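Local coordinates for sefir domain protein (Bacillus cereus F65185, PDB 5Y8E) that probably takes part in bacterial signalling through a SEFIR domain, a module that associates with other SEFIR domains, at residues 91-96 with 117-122. Residues are numbered along the deposited sequence; the frame is centred on the assembly and turned at random.
Sequences IYNNTK and FFKSRF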
loop_
_atom_site.group_PDB
_atom_site.type_symbol
_atom_site.label_atom_id
_atom_site.label_comp_id
_atom_site.label_asym_id
_atom_site.label_seq_id
_atom_site.Cartn_x
_atom_site.Cartn_y
_atom_site.Cartn_z
ATOM N N ILE A 91 -13.247 -2.528 -2.971
ATOM C CA ILE A 91 -12.627 -1.514 -2.132
ATOM C C ILE A 91 -11.858 -0.521 -3.002
ATOM O O ILE A 91 -11.980 0.692 -2.825
ATOM C CB ILE A 91 -11.703 -2.137 -1.065
ATOM C CG1 ILE A 91 -12.535 -2.876 -0.013
ATOM C CG2 ILE A 91 -10.843 -1.065 -0.397
ATOM C CD1 ILE A 91 -11.705 -3.745 0.907
ATOM N N TYR A 92 -11.079 -1.041 -3.947
ATOM C CA TYR A 92 -10.301 -0.200 -4.854
ATOM C C TYR A 92 -11.207 0.757 -5.622
ATOM O O TYR A 92 -10.900 1.946 -5.761
ATOM C CB TYR A 92 -9.531 -1.075 -5.850
ATOM C CG TYR A 92 -8.608 -0.300 -6.764
ATOM C CD1 TYR A 92 -7.343 0.071 -6.337
ATOM C CD2 TYR A 92 -9.002 0.057 -8.051
ATOM C CE1 TYR A 92 -6.489 0.771 -7.154
ATOM C CE2 TYR A 92 -8.153 0.771 -8.882
ATOM C CZ TYR A 92 -6.898 1.121 -8.423
ATOM O OH TYR A 92 -6.028 1.822 -9.224
ATOM N N ASN A 93 -12.320 0.230 -6.122
ATOM C CA ASN A 93 -13.220 1.012 -6.967
ATOM C C ASN A 93 -13.892 2.144 -6.206
ATOM O O ASN A 93 -14.165 3.206 -6.773
ATOM C CB ASN A 93 -14.286 0.110 -7.594
ATOM C CG ASN A 93 -13.730 -0.797 -8.674
ATOM O OD1 ASN A 93 -12.683 -0.524 -9.254
ATOM N ND2 ASN A 93 -14.440 -1.878 -8.956
ATOM N N ASN A 94 -14.164 1.905 -4.928
ATOM C CA ASN A 94 -14.850 2.879 -4.079
ATOM C C ASN A 94 -13.915 3.860 -3.394
ATOM O O ASN A 94 -14.346 4.662 -2.563
ATOM C CB ASN A 94 -15.688 2.161 -3.019
ATOM C CG ASN A 94 -17.030 1.724 -3.550
ATOM O OD1 ASN A 94 -17.945 2.534 -3.691
ATOM N ND2 ASN A 94 -17.156 0.438 -3.856
ATOM N N THR A 95 -12.635 3.789 -3.739
ATOM C CA THR A 95 -11.633 4.668 -3.150
ATOM C C THR A 95 -11.042 5.549 -4.243
ATOM O O THR A 95 -10.802 5.077 -5.358
ATOM C CB THR A 95 -10.520 3.848 -2.480
ATOM O OG1 THR A 95 -11.104 2.975 -1.499
ATOM C CG2 THR A 95 -9.505 4.760 -1.800
ATOM N N LYS A 96 -10.836 6.830 -3.946
ATOM C CA LYS A 96 -10.172 7.710 -4.903
ATOM C C LYS A 96 -8.812 7.133 -5.274
ATOM O O LYS A 96 -8.029 6.766 -4.390
ATOM C CB LYS A 96 -10.007 9.117 -4.332
ATOM C CG LYS A 96 -11.309 9.879 -4.171
ATOM C CD LYS A 96 -11.037 11.332 -3.790
ATOM C CE LYS A 96 -12.315 12.165 -3.784
ATOM N NZ LYS A 96 -13.368 11.566 -2.918
ATOM N N PHE A 117 -6.732 -5.622 -11.355
ATOM C CA PHE A 117 -7.842 -4.677 -11.358
ATOM C C PHE A 117 -7.453 -3.247 -11.011
ATOM O O PHE A 117 -8.293 -2.346 -11.049
ATOM C CB PHE A 117 -8.966 -5.166 -10.441
ATOM C CG PHE A 117 -8.531 -5.438 -9.040
ATOM C CD1 PHE A 117 -8.511 -4.421 -8.102
ATOM C CD2 PHE A 117 -8.166 -6.718 -8.654
ATOM C CE1 PHE A 117 -8.111 -4.668 -6.806
ATOM C CE2 PHE A 117 -7.771 -6.977 -7.359
ATOM C CZ PHE A 117 -7.740 -5.950 -6.431
ATOM N N PHE A 118 -6.185 -3.041 -10.671
ATOM C CA PHE A 118 -5.676 -1.692 -10.481
ATOM C C PHE A 118 -5.713 -0.998 -11.838
ATOM O O PHE A 118 -5.078 -1.453 -12.791
ATOM C CB PHE A 118 -4.262 -1.714 -9.894
ATOM C CG PHE A 118 -4.229 -1.923 -8.399
ATOM C CD1 PHE A 118 -3.199 -1.391 -7.637
ATOM C CD2 PHE A 118 -5.223 -2.653 -7.758
ATOM C CE1 PHE A 118 -3.163 -1.570 -6.261
ATOM C CE2 PHE A 118 -5.193 -2.842 -6.379
ATOM C CZ PHE A 118 -4.161 -2.299 -5.630
ATOM N N LYS A 119 -6.479 0.084 -11.931
ATOM C CA LYS A 119 -6.759 0.701 -13.228
ATOM C C LYS A 119 -5.565 1.419 -13.839
ATOM O O LYS A 119 -5.270 1.233 -15.018
ATOM C CB LYS A 119 -7.986 1.608 -13.151
ATOM C CG LYS A 119 -9.267 0.830 -12.926
ATOM C CD LYS A 119 -10.417 1.750 -12.592
ATOM C CE LYS A 119 -11.504 1.008 -11.837
ATOM N NZ LYS A 119 -12.193 1.910 -10.870
ATOM N N SER A 120 -4.874 2.235 -13.052
ATOM C CA SER A 120 -3.597 2.757 -13.516
ATOM C C SER A 120 -2.538 1.676 -13.327
ATOM O O SER A 120 -2.574 0.922 -12.351
ATOM C CB SER A 120 -3.210 4.054 -12.801
ATOM O OG SER A 120 -3.143 3.879 -11.400
ATOM N N ARG A 121 -1.615 1.584 -14.279
ATOM C CA ARG A 121 -0.577 0.561 -14.239
ATOM C C ARG A 121 0.675 1.081 -13.551
ATOM O O ARG A 121 1.754 0.498 -13.667
ATOM C CB ARG A 121 -0.235 0.085 -15.650
ATOM C CG ARG A 121 -1.184 -0.965 -16.201
ATOM C CD ARG A 121 -1.131 -2.241 -15.368
ATOM N NE ARG A 121 -2.291 -2.373 -14.493
ATOM C CZ ARG A 121 -2.495 -3.406 -13.680
ATOM N NH1 ARG A 121 -1.612 -4.394 -13.630
ATOM N NH2 ARG A 121 -3.581 -3.452 -12.920
ATOM N N PHE A 122 0.525 2.183 -12.826
ATOM C CA PHE A 122 1.667 2.787 -12.164
ATOM C C PHE A 122 1.913 2.172 -10.799
ATOM O O PHE A 122 0.996 1.692 -10.122
ATOM C CB PHE A 122 1.518 4.309 -12.079
ATOM C CG PHE A 122 0.992 4.805 -10.760
ATOM C CD1 PHE A 122 1.819 5.505 -9.893
ATOM C CD2 PHE A 122 -0.331 4.589 -10.395
ATOM C CE1 PHE A 122 1.344 5.974 -8.680
ATOM C CE2 PHE A 122 -0.816 5.055 -9.182
ATOM C CZ PHE A 122 0.023 5.751 -8.323
HETATM O O HOH W 1 -11.226 -2.412 -10.470
#
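Tyr92 reaches from the last turn of helix 89-93 into the loop 117-122, and its ring lies on that of Phe118 in an offset stack, the centroids 4.4 Å apart and the planes 16° from parallel. CE1 of Tyr92 sits over the centre of the Phe118 ring, whereas CD2 of Phe118 falls toward the rim of the tyrosine. CG of Tyr92 stands anti to its backbone N (chi1 -175°), on a CB that points toward the loop. Phe118 CA adds an off-centre CH-pi contact, 4.1 Å from the centroid of the Tyr92 ring. At the far end, Lys119 N donates to Tyr92 OH over 3.2 Å, in a bent bond of 136°. Phe117 presents its ring edge to the other end of the side chain, with CE1 4.0 Å from Tyr92 CB.

Lys119 NZ donates a hydrogen bond to Asn93 OD1 (3.0 Å) from above the carbonyl plane, and a water donates both to OD1 and to Phe117 O.

This aromatic packing with a polar rim joins helix 89-93 of the SEFIR domain to the loop leading to strand 124-125. Phe100 of strand 100-108 also stacks with Tyr92, and Phe118 rests on Pro102, while Ile91 packs against helix 47-57.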